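NAD(P)H-flavin oxidoreductase (Agrobacterium tumefaciens str. C58, PDB 2FRE) binds flavin mononucleotide and probably uses NAD(P)H to reduce flavins or related electron acceptors. Local coordinates at residues 22-27 with 172-177; 41-46 with 55-60; 80-85 with 133-138. All coordinates share one frame; numbering follows the deposited sequence.

Contact 1: 22-27 with 172-177; sequences SPRAFD and DDLAER. With FMN (flavin mononucleotide), chain C.
Arg-24, in the irregular loop that precedes helix 33-44, faces Leu-174 on the short helix 172-176 with their CA atoms 7.6 Å apart, too far for the two backbones to bond directly. The long side chain of Arg-24 bridges the gap: its CG sits beside the backbone N (chi1 -66°) and the chain runs extended from there to NE, which carries the guanidinium between the helix and the flavin. On the way its CD meets CD2 of Leu-174 at 4.0 Å, the two side chains crossing at about a right angle; the leucine supplies a branched apolar surface suited to the methylene part of the arginine. Farther out, NH1 of Arg-24 lies 4.0 Å from CB of Arg-177, an oblique approach in which the two guanidinium planes are 73° apart and the charged groups stay separated. Arg-177 turns its own guanidinium back on its helix, where NH1 bonds to the carbonyl O of Asp-173.

Polar links between the segments run through water. Two waters lie in the guanidinium plane of Arg-24, each accepting from NH1; one donates to O of Leu-174 and the other to O of Arg-177, so two carbonyls of 172-177 are tied to the arginine. NH2 and NE both donate to the flavin: NH2 of Arg-24 bonds to FMN O2 at 2.7 Å, and NE reaches the same oxygen at 3.1 Å. Ser-22 holds the other end of the cofactor, its N donating to FMN O3P at 2.7 Å and its OG to O2P, while Glu-178 secures the loop through the backbone N of Arg-24 and Ala-25. Two donors from a cationic group on O2 would be expected to draw electron density toward the pyrimidine end of the isoalloxazine and so help stabilise a reduced, anionic flavin.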
loop_
_atom_site.group_PDB
_atom_site.type_symbol
_atom_site.label_atom_id
_atom_site.label_comp_id
_atom_site.label_asym_id
_atom_site.label_seq_id
_atom_site.Cartn_x
_atom_site.Cartn_y
_atom_site.Cartn_z
ATOM N N SER A 22 7.078 -10.617 -7.740
ATOM C CA SER A 22 8.187 -9.736 -8.104
ATOM C C SER A 22 9.363 -10.561 -8.644
ATOM O O SER A 22 10.344 -10.803 -7.958
ATOM C CB SER A 22 8.560 -8.855 -6.910
ATOM O OG SER A 22 7.397 -8.143 -6.447
ATOM N N PRO A 23 9.267 -10.983 -9.914
ATOM C CA PRO A 23 10.375 -11.667 -10.538
ATOM C C PRO A 23 11.462 -10.687 -10.957
ATOM O O PRO A 23 11.288 -9.473 -10.825
ATOM C CB PRO A 23 9.738 -12.302 -11.775
ATOM C CG PRO A 23 8.675 -11.328 -12.152
ATOM C CD PRO A 23 8.122 -10.848 -10.831
ATOM N N ARG A 24 12.561 -11.227 -11.475
ATOM C CA ARG A 24 13.707 -10.426 -11.909
ATOM C C ARG A 24 14.052 -10.609 -13.391
ATOM O O ARG A 24 14.850 -9.830 -13.915
ATOM C CB ARG A 24 14.945 -10.761 -11.053
ATOM C CG ARG A 24 14.786 -10.342 -9.617
ATOM C CD ARG A 24 15.972 -10.636 -8.770
ATOM N NE ARG A 24 15.663 -10.241 -7.409
ATOM C CZ ARG A 24 15.013 -10.992 -6.522
ATOM N NH1 ARG A 24 14.659 -12.234 -6.819
ATOM N NH2 ARG A 24 14.739 -10.504 -5.319
ATOM N N ALA A 25 13.481 -11.623 -14.052
ATOM C CA ALA A 25 13.814 -11.894 -15.472
ATOM C C ALA A 25 12.887 -11.102 -16.387
ATOM O O ALA A 25 11.750 -11.498 -16.607
ATOM C CB ALA A 25 13.748 -13.368 -15.783
ATOM N N PHE A 26 13.391 -9.984 -16.911
ATOM C CA PHE A 26 12.612 -9.098 -17.769
ATOM C C PHE A 26 13.160 -9.122 -19.188
ATOM O O PHE A 26 14.368 -9.315 -19.404
ATOM C CB PHE A 26 12.572 -7.671 -17.205
ATOM C CG PHE A 26 11.803 -7.555 -15.942
ATOM C CD1 PHE A 26 10.432 -7.791 -15.917
ATOM C CD2 PHE A 26 12.448 -7.243 -14.750
ATOM C CE1 PHE A 26 9.719 -7.694 -14.726
ATOM C CE2 PHE A 26 11.737 -7.159 -13.564
ATOM C CZ PHE A 26 10.373 -7.370 -13.554
ATOM N N ASP A 27 12.259 -8.941 -20.152
ATOM C CA ASP A 27 12.618 -9.129 -21.558
ATOM C C ASP A 27 13.187 -7.893 -22.259
ATOM O O ASP A 27 13.590 -7.983 -23.415
ATOM C CB ASP A 27 11.436 -9.726 -22.345
ATOM C CG ASP A 27 10.318 -8.723 -22.657
ATOM O OD1 ASP A 27 10.329 -7.553 -22.191
ATOM O OD2 ASP A 27 9.391 -9.142 -23.393
ATOM N N ASP A 172 22.894 -17.659 -12.214
ATOM C CA ASP A 172 22.334 -18.834 -11.535
ATOM C C ASP A 172 21.727 -18.552 -10.173
ATOM O O ASP A 172 20.659 -19.084 -9.850
ATOM C CB ASP A 172 23.395 -19.929 -11.399
ATOM C CG ASP A 172 23.786 -20.522 -12.724
ATOM O OD1 ASP A 172 23.186 -20.145 -13.750
ATOM O OD2 ASP A 172 24.713 -21.349 -12.738
ATOM N N ASP A 173 22.388 -17.712 -9.382
ATOM C CA ASP A 173 21.875 -17.421 -8.040
ATOM C C ASP A 173 20.516 -16.697 -8.085
ATOM O O ASP A 173 19.613 -17.012 -7.308
ATOM C CB ASP A 173 22.913 -16.691 -7.165
ATOM C CG ASP A 173 23.455 -15.388 -7.787
ATOM O OD1 ASP A 173 23.015 -14.933 -8.871
ATOM O OD2 ASP A 173 24.378 -14.826 -7.159
ATOM N N LEU A 174 20.347 -15.779 -9.027
ATOM C CA LEU A 174 19.041 -15.125 -9.216
ATOM C C LEU A 174 17.999 -16.051 -9.842
ATOM O O LEU A 174 16.823 -16.014 -9.469
ATOM C CB LEU A 174 19.179 -13.875 -10.079
ATOM C CG LEU A 174 20.010 -12.736 -9.490
ATOM C CD1 LEU A 174 19.965 -11.519 -10.408
ATOM C CD2 LEU A 174 19.525 -12.374 -8.099
ATOM N N ALA A 175 18.428 -16.867 -10.800
ATOM C CA ALA A 175 17.538 -17.846 -11.422
ATOM C C ALA A 175 16.941 -18.757 -10.366
ATOM O O ALA A 175 15.746 -19.046 -10.400
ATOM C CB ALA A 175 18.268 -18.664 -12.450
ATOM N N GLU A 176 17.766 -19.180 -9.409
ATOM C CA GLU A 176 17.291 -20.017 -8.311
ATOM C C GLU A 176 16.261 -19.308 -7.447
ATOM O O GLU A 176 15.463 -19.960 -6.803
ATOM C CB GLU A 176 18.449 -20.483 -7.429
ATOM C CG GLU A 176 19.264 -21.568 -8.056
ATOM C CD GLU A 176 20.422 -22.016 -7.177
ATOM O OE1 GLU A 176 20.516 -21.542 -6.012
ATOM O OE2 GLU A 176 21.215 -22.844 -7.668
ATOM N N ARG A 177 16.281 -17.980 -7.419
ATOM C CA ARG A 177 15.320 -17.201 -6.616
ATOM C C ARG A 177 14.105 -16.764 -7.393
ATOM O O ARG A 177 13.243 -16.065 -6.859
ATOM C CB ARG A 177 15.995 -15.954 -6.049
ATOM C CG ARG A 177 16.978 -16.288 -4.981
ATOM C CD ARG A 177 17.792 -15.087 -4.534
ATOM N NE ARG A 177 18.433 -15.404 -3.262
ATOM C CZ ARG A 177 19.425 -16.284 -3.108
ATOM N NH1 ARG A 177 19.927 -16.955 -4.138
ATOM N NH2 ARG A 177 19.931 -16.501 -1.901
HETATM N N1 FMN C . 13.965 -7.050 -4.243
HETATM C C2 FMN C . 15.289 -7.022 -4.680
HETATM O O2 FMN C . 15.727 -7.939 -5.383
HETATM N N3 FMN C . 16.129 -5.984 -4.317
HETATM C C4 FMN C . 15.692 -4.946 -3.539
HETATM O O4 FMN C . 16.404 -3.928 -3.425
HETATM C C4A FMN C . 14.351 -4.976 -3.101
HETATM N N5 FMN C . 13.862 -3.951 -2.310
HETATM C C5A FMN C . 12.524 -3.957 -1.951
HETATM C C6 FMN C . 12.033 -2.909 -1.191
HETATM C C7 FMN C . 10.704 -2.874 -0.819
HETATM C C7M FMN C . 10.171 -1.511 -0.473
HETATM C C8 FMN C . 9.837 -3.909 -1.185
HETATM C C8M FMN C . 8.352 -3.655 -1.294
HETATM C C9 FMN C . 10.321 -4.966 -1.945
HETATM C C9A FMN C . 11.679 -5.001 -2.312
HETATM N N10 FMN C . 12.171 -6.055 -3.052
HETATM C C10 FMN C . 13.499 -6.027 -3.461
HETATM C "C1'" FMN C . 11.315 -7.253 -3.383
HETATM C "C2'" FMN C . 10.819 -8.044 -2.176
HETATM O "O2'" FMN C . 11.810 -8.931 -1.669
HETATM C "C3'" FMN C . 9.542 -8.797 -2.543
HETATM O "O3'" FMN C . 8.508 -7.866 -2.840
HETATM C "C4'" FMN C . 9.128 -9.752 -1.430
HETATM O "O4'" FMN C . 10.090 -10.783 -1.279
HETATM C "C5'" FMN C . 7.759 -10.384 -1.653
HETATM O "O5'" FMN C . 7.734 -11.134 -2.857
HETATM P P FMN C . 6.652 -10.829 -4.008
HETATM O O1P FMN C . 5.306 -11.268 -3.454
HETATM O O2P FMN C . 6.615 -9.335 -4.285
HETATM O O3P FMN C . 7.084 -11.607 -5.221
HETATM O O HOH W 1 15.067 -13.884 -9.237
HETATM O O HOH W 2 13.166 -13.870 -4.802
#

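Contact 2: 41-46 with 55-60; sequences DAAHWA and WRFVYA
Ala-46 and Ala-43, the latter on helix 33-44, make the apolar contacts with Trp-55 and Phe-57 of strand 55-61. CB of Ala-46 packs against CH2 of the Trp-55 indole at 3.6 Å, and three residues back CB of Ala-43 touches CZ of Phe-57 at 3.8 Å. Small alanines suit segment 41-46, because they let large aromatic rings from the strand come close to its backbone. Trp-55 has CG set between its own N and carbonyl carbon (chi1 43°); this torsion swings the indole across toward 41-46 and brings NE1 of Trp-55 to 3.6 Å from CA of His-44.

The pairing belongs to the alpha-beta core of the nitroreductase-like fold, in which helices pack on a central antiparallel sheet: helix 110-127 also borders it, through Leu-121 on Ala-43 and Ala-117 on Trp-55. Phe-57, Val-58 and Tyr-59 pair in parallel with a strand of the second subunit, extending the sheet across the dimer interface.

Polar contacts are fewer. A water accepts from NE1 of Trp-55 at 2.9 Å, in the plane of the indole, and donates to O of His-44 at 2.8 Å, joining an indole N-H to a backbone carbonyl. The carbonyl O of Ala-46 lies 3.1 Å from CH2 of Trp-55, at the edge of its indole, while O of Trp-45 accepts from Arg-20 and Arg-183 of the second subunit.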
loop_
_atom_site.group_PDB
_atom_site.type_symbol
_atom_site.label_atom_id
_atom_site.label_comp_id
_atom_site.label_asym_id
_atom_site.label_seq_id
_atom_site.Cartn_x
_atom_site.Cartn_y
_atom_site.Cartn_z
ATOM N N ASP A 41 -1.782 6.082 -13.075
ATOM C CA ASP A 41 -3.133 6.590 -12.829
ATOM C C ASP A 41 -3.807 5.768 -11.720
ATOM O O ASP A 41 -4.342 6.316 -10.765
ATOM C CB ASP A 41 -3.966 6.550 -14.130
ATOM C CG ASP A 41 -5.197 7.419 -14.071
ATOM O OD1 ASP A 41 -5.397 8.161 -13.080
ATOM O OD2 ASP A 41 -5.967 7.380 -15.041
ATOM N N ALA A 42 -3.718 4.446 -11.808
ATOM C CA ALA A 42 -4.251 3.583 -10.746
ATOM C C ALA A 42 -3.594 3.866 -9.385
ATOM O O ALA A 42 -4.278 3.970 -8.348
ATOM C CB ALA A 42 -4.099 2.096 -11.141
ATOM N N ALA A 43 -2.267 3.990 -9.393
ATOM C CA ALA A 43 -1.497 4.328 -8.203
ATOM C C ALA A 43 -1.989 5.630 -7.526
ATOM O O ALA A 43 -2.150 5.675 -6.306
ATOM C CB ALA A 43 0.015 4.419 -8.555
ATOM N N HIS A 44 -2.271 6.649 -8.325
ATOM C CA HIS A 44 -2.680 7.967 -7.827
ATOM C C HIS A 44 -4.132 8.012 -7.348
ATOM O O HIS A 44 -4.560 9.015 -6.756
ATOM C CB HIS A 44 -2.360 9.060 -8.886
ATOM C CG HIS A 44 -3.547 9.639 -9.601
ATOM N ND1 HIS A 44 -3.815 10.994 -9.607
ATOM C CD2 HIS A 44 -4.510 9.066 -10.356
ATOM C CE1 HIS A 44 -4.895 11.225 -10.334
ATOM N NE2 HIS A 44 -5.347 10.071 -10.786
ATOM N N TRP A 45 -4.885 6.940 -7.618
ATOM C CA TRP A 45 -6.228 6.759 -7.050
ATOM C C TRP A 45 -6.243 6.143 -5.642
ATOM O O TRP A 45 -7.318 5.881 -5.081
ATOM C CB TRP A 45 -7.136 5.961 -8.002
ATOM C CG TRP A 45 -7.766 6.830 -8.983
ATOM C CD1 TRP A 45 -7.445 6.964 -10.302
ATOM C CD2 TRP A 45 -8.827 7.741 -8.731
ATOM N NE1 TRP A 45 -8.251 7.898 -10.890
ATOM C CE2 TRP A 45 -9.109 8.399 -9.945
ATOM C CE3 TRP A 45 -9.581 8.061 -7.593
ATOM C CZ2 TRP A 45 -10.103 9.361 -10.052
ATOM C CZ3 TRP A 45 -10.563 9.032 -7.701
ATOM C CH2 TRP A 45 -10.817 9.661 -8.924
ATOM N N ALA A 46 -5.067 5.938 -5.050
ATOM C CA ALA A 46 -4.992 5.333 -3.741
ATOM C C ALA A 46 -5.595 6.239 -2.678
ATOM O O ALA A 46 -5.629 7.454 -2.847
ATOM C CB ALA A 46 -3.536 4.980 -3.396
ATOM N N TRP A 55 2.173 11.011 -2.500
ATOM C CA TRP A 55 3.043 10.321 -3.460
ATOM C C TRP A 55 3.438 11.161 -4.676
ATOM O O TRP A 55 2.657 11.974 -5.184
ATOM C CB TRP A 55 2.370 9.042 -3.973
ATOM C CG TRP A 55 0.903 9.240 -4.285
ATOM C CD1 TRP A 55 0.359 9.872 -5.361
ATOM C CD2 TRP A 55 -0.192 8.832 -3.462
ATOM N NE1 TRP A 55 -1.008 9.890 -5.255
ATOM C CE2 TRP A 55 -1.371 9.247 -4.099
ATOM C CE3 TRP A 55 -0.281 8.172 -2.233
ATOM C CZ2 TRP A 55 -2.630 8.978 -3.578
ATOM C CZ3 TRP A 55 -1.511 7.917 -1.717
ATOM C CH2 TRP A 55 -2.682 8.332 -2.379
ATOM N N ARG A 56 4.662 10.932 -5.144
ATOM C CA ARG A 56 5.123 11.397 -6.432
ATOM C C ARG A 56 5.870 10.247 -7.111
ATOM O O ARG A 56 6.418 9.361 -6.438
ATOM C CB ARG A 56 6.063 12.594 -6.286
ATOM C CG ARG A 56 5.500 13.753 -5.499
ATOM C CD ARG A 56 4.398 14.492 -6.242
ATOM N NE ARG A 56 4.033 15.712 -5.529
ATOM C CZ ARG A 56 3.125 15.779 -4.542
ATOM N NH1 ARG A 56 2.455 14.708 -4.130
ATOM N NH2 ARG A 56 2.879 16.938 -3.955
ATOM N N PHE A 57 5.891 10.278 -8.444
ATOM C CA PHE A 57 6.584 9.258 -9.263
ATOM C C PHE A 57 7.487 9.925 -10.305
ATOM O O PHE A 57 7.027 10.750 -11.110
ATOM C CB PHE A 57 5.572 8.376 -9.975
ATOM C CG PHE A 57 4.475 7.906 -9.080
ATOM C CD1 PHE A 57 4.691 6.873 -8.194
ATOM C CD2 PHE A 57 3.226 8.520 -9.104
ATOM C CE1 PHE A 57 3.690 6.453 -7.345
ATOM C CE2 PHE A 57 2.220 8.109 -8.226
ATOM C CZ PHE A 57 2.460 7.069 -7.359
ATOM N N VAL A 58 8.763 9.562 -10.300
ATOM C CA VAL A 58 9.690 10.026 -11.335
ATOM C C VAL A 58 10.112 8.785 -12.128
ATOM O O VAL A 58 10.651 7.833 -11.572
ATOM C CB VAL A 58 10.878 10.776 -10.721
ATOM C CG1 VAL A 58 11.798 11.331 -11.789
ATOM C CG2 VAL A 58 10.341 11.920 -9.841
ATOM N N TYR A 59 9.809 8.791 -13.418
ATOM C CA TYR A 59 9.933 7.598 -14.240
ATOM C C TYR A 59 10.718 7.800 -15.536
ATOM O O TYR A 59 10.847 8.917 -16.048
ATOM C CB TYR A 59 8.534 7.045 -14.546
ATOM C CG TYR A 59 7.682 7.934 -15.431
ATOM C CD1 TYR A 59 7.777 7.865 -16.822
ATOM C CD2 TYR A 59 6.794 8.851 -14.878
ATOM C CE1 TYR A 59 6.989 8.683 -17.637
ATOM C CE2 TYR A 59 6.013 9.659 -15.673
ATOM C CZ TYR A 59 6.123 9.573 -17.051
ATOM O OH TYR A 59 5.327 10.375 -17.826
ATOM N N ALA A 60 11.218 6.682 -16.057
ATOM C CA ALA A 60 11.923 6.627 -17.334
ATOM C C ALA A 60 11.613 5.303 -18.047
ATOM O O ALA A 60 11.596 4.243 -17.417
ATOM C CB ALA A 60 13.412 6.771 -17.113
HETATM O O HOH W 3 -3.125 11.400 -6.534
#

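Contact 3: 80-85 with 133-138; sequences KWAKNA and HGMGGI. With FMN (flavin mononucleotide), chain C.
His-133, on strand 131-135, receives the indole of Trp-81 from helix 76-82 over one face of its imidazole. CH2 of the indole stands above the centre of that ring and 3.5 Å from CG of His-133, yet the planes are inclined at 38°, so the rings meet obliquely. In the imidazole plane, ND1 of His-133 donates to O of Gly-134 at 3.0 Å, which fixes the ring's rotation. Gly-134 itself has no side chain, and the strand can lie close against the flavin there.

Met-135, present as selenomethionine, points back to the helix. Bent at its last torsion (chi3 -71°), it lays SE 3.8 Å from CH2 of Trp-81, an oblique Met-aromatic contact, and 4.0 Å from CB of Ala-82; methionine's unbranched, flexible chain suits the place between indole and methyl.

Beyond the strand, N of Gly-136 donates to FMN N5 at 2.8 Å, and N of Gly-137, centre of an inverse gamma turn, to FMN O4 at 3.0 Å. The two glycines let these backbone N-H groups come close to the cofactor. An N-H donor to N5, the atom that takes up hydride in flavoenzymes, probably tunes the flavin's reactivity.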
loop_
_atom_site.group_PDB
_atom_site.type_symbol
_atom_site.label_atom_id
_atom_site.label_comp_id
_atom_site.label_asym_id
_atom_site.label_seq_id
_atom_site.Cartn_x
_atom_site.Cartn_y
_atom_site.Cartn_z
ATOM N N LYS A 80 21.940 -5.463 -12.124
ATOM C CA LYS A 80 22.222 -6.642 -12.922
ATOM C C LYS A 80 20.988 -7.142 -13.654
ATOM O O LYS A 80 21.079 -7.573 -14.790
ATOM C CB LYS A 80 22.753 -7.765 -12.026
ATOM C CG LYS A 80 24.138 -7.529 -11.488
ATOM C CD LYS A 80 24.498 -8.515 -10.367
ATOM C CE LYS A 80 26.016 -8.742 -10.254
ATOM N NZ LYS A 80 26.842 -7.480 -10.073
ATOM N N TRP A 81 19.830 -7.084 -12.992
ATOM C CA TRP A 81 18.581 -7.574 -13.580
ATOM C C TRP A 81 17.638 -6.447 -13.965
ATOM O O TRP A 81 16.953 -6.548 -14.973
ATOM C CB TRP A 81 17.874 -8.573 -12.634
ATOM C CG TRP A 81 17.607 -8.053 -11.270
ATOM C CD1 TRP A 81 18.428 -8.148 -10.183
ATOM C CD2 TRP A 81 16.446 -7.354 -10.834
ATOM N NE1 TRP A 81 17.853 -7.559 -9.102
ATOM C CE2 TRP A 81 16.637 -7.050 -9.467
ATOM C CE3 TRP A 81 15.268 -6.939 -11.463
ATOM C CZ2 TRP A 81 15.699 -6.352 -8.719
ATOM C CZ3 TRP A 81 14.326 -6.241 -10.714
ATOM C CH2 TRP A 81 14.552 -5.945 -9.361
ATOM N N ALA A 82 17.592 -5.385 -13.163
ATOM C CA ALA A 82 16.666 -4.275 -13.411
ATOM C C ALA A 82 16.977 -3.476 -14.689
ATOM O O ALA A 82 16.099 -2.800 -15.226
ATOM C CB ALA A 82 16.608 -3.358 -12.217
ATOM N N LYS A 83 18.212 -3.557 -15.167
ATOM C CA LYS A 83 18.603 -2.871 -16.392
ATOM C C LYS A 83 17.870 -3.419 -17.589
ATOM O O LYS A 83 17.880 -2.791 -18.633
ATOM C CB LYS A 83 20.111 -2.957 -16.626
ATOM C CG LYS A 83 20.658 -4.335 -16.935
ATOM C CD LYS A 83 22.151 -4.322 -16.732
ATOM C CE LYS A 83 22.804 -5.633 -17.037
ATOM N NZ LYS A 83 24.303 -5.525 -16.845
ATOM N N ASN A 84 17.262 -4.594 -17.440
ATOM C CA ASN A 84 16.510 -5.225 -18.516
ATOM C C ASN A 84 14.987 -5.073 -18.382
ATOM O O ASN A 84 14.231 -5.627 -19.176
ATOM C CB ASN A 84 16.927 -6.695 -18.632
ATOM C CG ASN A 84 18.365 -6.852 -19.105
ATOM O OD1 ASN A 84 18.843 -6.073 -19.923
ATOM N ND2 ASN A 84 19.065 -7.842 -18.575
ATOM N N ALA A 85 14.547 -4.289 -17.392
ATOM C CA ALA A 85 13.147 -3.965 -17.241
ATOM C C ALA A 85 12.734 -2.979 -18.337
ATOM O O ALA A 85 13.578 -2.411 -19.031
ATOM C CB ALA A 85 12.896 -3.365 -15.875
ATOM N N HIS A 133 8.471 -4.639 -9.524
ATOM C CA HIS A 133 9.408 -5.177 -8.528
ATOM C C HIS A 133 9.992 -4.008 -7.748
ATOM O O HIS A 133 10.672 -3.145 -8.308
ATOM C CB HIS A 133 10.488 -5.977 -9.235
ATOM C CG HIS A 133 11.311 -6.855 -8.339
ATOM N ND1 HIS A 133 11.797 -6.449 -7.112
ATOM C CD2 HIS A 133 11.782 -8.105 -8.528
ATOM C CE1 HIS A 133 12.524 -7.425 -6.585
ATOM N NE2 HIS A 133 12.523 -8.441 -7.419
ATOM N N GLY A 134 9.679 -3.958 -6.458
ATOM C CA GLY A 134 10.126 -2.881 -5.593
ATOM C C GLY A 134 11.592 -3.027 -5.249
ATOM O O GLY A 134 12.105 -4.150 -5.190
HETATM N N MSE A 135 12.275 -1.902 -5.038
HETATM C CA MSE A 135 13.696 -1.927 -4.677
HETATM C C MSE A 135 14.070 -0.874 -3.636
HETATM O O MSE A 135 13.802 0.309 -3.809
HETATM C CB MSE A 135 14.591 -1.754 -5.924
HETATM C CG MSE A 135 14.362 -2.787 -7.000
HETATM SE SE MSE A 135 15.393 -2.300 -8.599
HETATM C CE MSE A 135 14.296 -0.728 -9.114
ATOM N N GLY A 136 14.701 -1.309 -2.550
ATOM C CA GLY A 136 15.315 -0.399 -1.587
ATOM C C GLY A 136 16.824 -0.303 -1.737
ATOM O O GLY A 136 17.448 0.606 -1.169
ATOM N N GLY A 137 17.414 -1.220 -2.505
ATOM C CA GLY A 137 18.834 -1.205 -2.815
ATOM C C GLY A 137 19.128 -0.144 -3.868
ATOM O O GLY A 137 19.363 -0.450 -5.032
ATOM N N ILE A 138 19.086 1.107 -3.433
ATOM C CA ILE A 138 19.164 2.263 -4.316
ATOM C C ILE A 138 19.921 3.371 -3.603
ATOM O O ILE A 138 19.970 3.393 -2.375
ATOM C CB ILE A 138 17.751 2.785 -4.679
ATOM C CG1 ILE A 138 17.007 3.311 -3.444
ATOM C CG2 ILE A 138 16.904 1.698 -5.347
ATOM C CD1 ILE A 138 15.600 3.754 -3.762
HETATM N N1 FMN C . 13.965 -7.050 -4.243
HETATM C C2 FMN C . 15.289 -7.022 -4.680
HETATM O O2 FMN C . 15.727 -7.939 -5.383
HETATM N N3 FMN C . 16.129 -5.984 -4.317
HETATM C C4 FMN C . 15.692 -4.946 -3.539
HETATM O O4 FMN C . 16.404 -3.928 -3.425
HETATM C C4A FMN C . 14.351 -4.976 -3.101
HETATM N N5 FMN C . 13.862 -3.951 -2.310
HETATM C C5A FMN C . 12.524 -3.957 -1.951
HETATM C C6 FMN C . 12.033 -2.909 -1.191
HETATM C C7 FMN C . 10.704 -2.874 -0.819
HETATM C C7M FMN C . 10.171 -1.511 -0.473
HETATM C C8 FMN C . 9.837 -3.909 -1.185
HETATM C C8M FMN C . 8.352 -3.655 -1.294
HETATM C C9 FMN C . 10.321 -4.966 -1.945
HETATM C C9A FMN C . 11.679 -5.001 -2.312
HETATM N N10 FMN C . 12.171 -6.055 -3.052
HETATM C C10 FMN C . 13.499 -6.027 -3.461
HETATM C "C1'" FMN C . 11.315 -7.253 -3.383
HETATM C "C2'" FMN C . 10.819 -8.044 -2.176
HETATM O "O2'" FMN C . 11.810 -8.931 -1.669
HETATM C "C3'" FMN C . 9.542 -8.797 -2.543
HETATM O "O3'" FMN C . 8.508 -7.866 -2.840
HETATM C "C4'" FMN C . 9.128 -9.752 -1.430
HETATM O "O4'" FMN C . 10.090 -10.783 -1.279
HETATM C "C5'" FMN C . 7.759 -10.384 -1.653
HETATM O "O5'" FMN C . 7.734 -11.134 -2.857
HETATM P P FMN C . 6.652 -10.829 -4.008
HETATM O O1P FMN C . 5.306 -11.268 -3.454
HETATM O O2P FMN C . 6.615 -9.335 -4.285
HETATM O O3P FMN C . 7.084 -11.607 -5.221
#

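Contacts 2 and 3 are buried, whereas contact 1 lies near the surface, its centre about 17 Å from the chain's centre. Contacts 1 and 3 touch each other and share one FMN: Pro-23 and Ser-22 pack on His-133, and Arg-24 on Trp-81, so the loop at 22-27 binds the phosphate and O2 while 133-138 serves N5 and O4. Contact 2, some 25 Å from contact 1 between centres, reaches the same sheet as contact 3 through another strand and turns toward the second subunit. The chemistry follows position: water-bridged arginine at the surface, aromatic packing against alanines in the core, and aromatic and methionine packing joined to backbone donors beside the flavin.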